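Local coordinates for protein SUBA (Escherichia coli, PDB 2IY9) that cleaves the host endoplasmic reticulum chaperone BiP as the serine protease subunit of the AB5 subtilase cytotoxin, at residues V215-A220 and W246-A251. Sequence-based numbering, arbitrary orientation.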
ATOM      1  N   VAL A 215      -8.567   5.378  -4.163  1.00 21.87           N
ATOM      2  CA  VAL A 215      -7.918   4.059  -4.093  1.00 21.50           C
ATOM      3  C   VAL A 215      -6.878   3.902  -5.220  1.00 21.56           C
ATOM      4  O   VAL A 215      -7.155   4.223  -6.369  1.00 20.46           O
ATOM      5  CB  VAL A 215      -8.960   2.910  -4.168  1.00 22.20           C
ATOM      6  CG1 VAL A 215      -8.287   1.518  -4.038  1.00 21.32           C
ATOM      7  CG2 VAL A 215     -10.041   3.073  -3.080  1.00 23.34           C
ATOM      8  N   ILE A 216      -5.696   3.395  -4.867  1.00 21.26           N
ATOM      9  CA  ILE A 216      -4.667   3.004  -5.821  1.00 21.51           C
ATOM     10  C   ILE A 216      -4.468   1.495  -5.677  1.00 21.31           C
ATOM     11  O   ILE A 216      -4.037   1.014  -4.625  1.00 21.34           O
ATOM     12  CB  ILE A 216      -3.336   3.767  -5.588  1.00 21.62           C
ATOM     13  CG1 ILE A 216      -3.546   5.271  -5.811  1.00 22.62           C
ATOM     14  CG2 ILE A 216      -2.244   3.256  -6.536  1.00 21.00           C
ATOM     15  CD1 ILE A 216      -2.369   6.127  -5.347  1.00 22.32           C
ATOM     16  N   ARG A 217      -4.842   0.764  -6.723  1.00 21.26           N
ATOM     17  CA  ARG A 217      -4.913  -0.704  -6.701  1.00 21.19           C
ATOM     18  C   ARG A 217      -3.620  -1.257  -7.268  1.00 20.97           C
ATOM     19  O   ARG A 217      -3.257  -0.947  -8.394  1.00 21.34           O
ATOM     20  CB  ARG A 217      -6.095  -1.200  -7.554  1.00 20.80           C
ATOM     21  CG  ARG A 217      -7.457  -0.692  -7.082  1.00 21.19           C
ATOM     22  CD  ARG A 217      -8.480  -0.586  -8.232  1.00 22.32           C
ATOM     23  NE  ARG A 217      -9.687   0.083  -7.742  1.00 23.12           N
ATOM     24  CZ  ARG A 217      -9.853   1.399  -7.733  1.00 24.03           C
ATOM     25  NH1 ARG A 217      -8.905   2.193  -8.235  1.00 22.94           N
ATOM     26  NH2 ARG A 217     -10.971   1.926  -7.247  1.00 22.97           N
ATOM     27  N   VAL A 218      -2.936  -2.081  -6.480  1.00 21.09           N
ATOM     28  CA  VAL A 218      -1.567  -2.478  -6.782  1.00 20.68           C
ATOM     29  C   VAL A 218      -1.449  -3.985  -7.088  1.00 20.61           C
ATOM     30  O   VAL A 218      -1.893  -4.821  -6.297  1.00 20.57           O
ATOM     31  CB  VAL A 218      -0.608  -2.076  -5.619  1.00 21.10           C
ATOM     32  CG1 VAL A 218       0.837  -2.535  -5.908  1.00 20.68           C
ATOM     33  CG2 VAL A 218      -0.642  -0.547  -5.366  1.00 20.22           C
ATOM     34  N   ALA A 219      -0.858  -4.306  -8.238  1.00 20.65           N
ATOM     35  CA  ALA A 219      -0.475  -5.686  -8.598  1.00 21.03           C
ATOM     36  C   ALA A 219       1.029  -5.930  -8.398  1.00 21.78           C
ATOM     37  O   ALA A 219       1.811  -4.979  -8.311  1.00 21.95           O
ATOM     38  CB  ALA A 219      -0.859  -5.979 -10.041  1.00 20.64           C
ATOM     39  N   ALA A 220       1.431  -7.207  -8.386  1.00 21.95           N
ATOM     40  CA  ALA A 220       2.807  -7.601  -8.026  1.00 22.49           C
ATOM     41  C   ALA A 220       3.610  -8.107  -9.223  1.00 23.12           C
ATOM     42  O   ALA A 220       3.131  -8.949  -9.998  1.00 23.19           O
ATOM     43  CB  ALA A 220       2.778  -8.660  -6.946  1.00 22.24           C
ATOM     44  N   TRP A 246      -9.113  -2.894 -13.242  1.00 24.56           N
ATOM     45  CA  TRP A 246      -9.195  -3.334 -11.846  1.00 24.40           C
ATOM     46  C   TRP A 246      -7.852  -3.228 -11.102  1.00 23.99           C
ATOM     47  O   TRP A 246      -7.768  -3.574  -9.924  1.00 23.60           O
ATOM     48  CB  TRP A 246      -9.727  -4.769 -11.761  1.00 24.36           C
ATOM     49  CG  TRP A 246     -11.120  -4.909 -12.272  1.00 24.36           C
ATOM     50  CD1 TRP A 246     -11.509  -5.083 -13.575  1.00 24.87           C
ATOM     51  CD2 TRP A 246     -12.319  -4.886 -11.491  1.00 24.30           C
ATOM     52  NE1 TRP A 246     -12.885  -5.176 -13.650  1.00 24.47           N
ATOM     53  CE2 TRP A 246     -13.405  -5.058 -12.385  1.00 24.34           C
ATOM     54  CE3 TRP A 246     -12.583  -4.727 -10.122  1.00 23.78           C
ATOM     55  CZ2 TRP A 246     -14.736  -5.070 -11.952  1.00 24.40           C
ATOM     56  CZ3 TRP A 246     -13.911  -4.756  -9.689  1.00 24.78           C
ATOM     57  CH2 TRP A 246     -14.969  -4.932 -10.606  1.00 24.43           C
ATOM     58  N   VAL A 247      -6.823  -2.746 -11.803  1.00 23.43           N
ATOM     59  CA  VAL A 247      -5.475  -2.579 -11.254  1.00 23.39           C
ATOM     60  C   VAL A 247      -4.929  -1.250 -11.786  1.00 23.23           C
ATOM     61  O   VAL A 247      -4.936  -1.022 -13.001  1.00 23.05           O
ATOM     62  CB  VAL A 247      -4.532  -3.745 -11.691  1.00 23.35           C
ATOM     63  CG1 VAL A 247      -3.111  -3.533 -11.166  1.00 23.18           C
ATOM     64  CG2 VAL A 247      -5.096  -5.131 -11.253  1.00 22.76           C
ATOM     65  N   ASP A 248      -4.459  -0.382 -10.887  1.00 22.84           N
ATOM     66  CA  ASP A 248      -3.938   0.939 -11.287  1.00 23.00           C
ATOM     67  C   ASP A 248      -2.445   0.948 -11.636  1.00 22.96           C
ATOM     68  O   ASP A 248      -2.011   1.690 -12.527  1.00 22.85           O
ATOM     69  CB  ASP A 248      -4.225   1.979 -10.195  1.00 23.09           C
ATOM     70  CG  ASP A 248      -5.714   2.182  -9.967  1.00 23.24           C
ATOM     71  OD1 ASP A 248      -6.411   2.622 -10.908  1.00 25.99           O
ATOM     72  OD2 ASP A 248      -6.193   1.879  -8.856  1.00 22.74           O
ATOM     73  N   ILE A 249      -1.672   0.125 -10.931  1.00 22.57           N
ATOM     74  CA  ILE A 249      -0.214   0.116 -11.050  1.00 22.56           C
ATOM     75  C   ILE A 249       0.321  -1.241 -10.599  1.00 22.73           C
ATOM     76  O   ILE A 249      -0.287  -1.916  -9.749  1.00 22.72           O
ATOM     77  CB  ILE A 249       0.434   1.262 -10.200  1.00 22.64           C
ATOM     78  CG1 ILE A 249       1.875   1.549 -10.649  1.00 23.54           C
ATOM     79  CG2 ILE A 249       0.355   0.955  -8.687  1.00 22.11           C
ATOM     80  CD1 ILE A 249       2.462   2.837 -10.058  1.00 22.93           C
ATOM     81  N   ALA A 250       1.459  -1.631 -11.168  1.00 22.29           N
ATOM     82  CA  ALA A 250       2.175  -2.802 -10.705  1.00 22.29           C
ATOM     83  C   ALA A 250       3.510  -2.384 -10.105  1.00 22.20           C
ATOM     84  O   ALA A 250       4.147  -1.417 -10.546  1.00 22.46           O
ATOM     85  CB  ALA A 250       2.369  -3.812 -11.841  1.00 22.05           C
ATOM     86  N   ALA A 251       3.930  -3.127  -9.092  1.00 22.18           N
ATOM     87  CA  ALA A 251       5.142  -2.808  -8.380  1.00 22.35           C
ATOM     88  C   ALA A 251       5.882  -4.087  -8.033  1.00 22.66           C
ATOM     89  O   ALA A 251       5.286  -5.167  -8.060  1.00 22.09           O
ATOM     90  CB  ALA A 251       4.803  -2.009  -7.128  1.00 22.68           C
TER
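Arg217 and Asp248 meet just before strand 249-252 begins to pair with strand 215-221. OD2 of the aspartate takes two bonds from the same arginine: its syn lone pair faces Arg217 NH1 at 2.8 Å, a salt bridge close to the guanidinium plane, while its anti lone pair receives Arg217 N. The carboxylate and guanidinium planes stand 66° apart, and OD2 alone takes both bonds, with Asp248 OD1 3.7 Å from Arg217 NH1. With CG anti to the carbonyl carbon (chi1 -63°), the Asp248 carboxylate turns back beside its own backbone N, and that N, like Ile249 N, donates to Arg217 O. Val215 CB lies over the rim of one guanidinium face. Farther along, regular parallel pairing takes over: Ala219 N bonds to Ile249 O and Ala251 N to Ala219 O, both at 2.9 Å. On one face Ile249 CG2 lies alongside Val218 CG2, 3.8 Å away, with Ile216 CG2 next to it; on the other, Val247 CG1 presses on Ala219 CB at 3.5 Å. This is the edge of the seven-stranded parallel sheet of the subtilisin fold: strand 249-252 is outermost, strand 176-180 flanks 215-221 on its other side, and helices 271-288 and 294-304 pack over the Ile216, Val218 and Ile249 face.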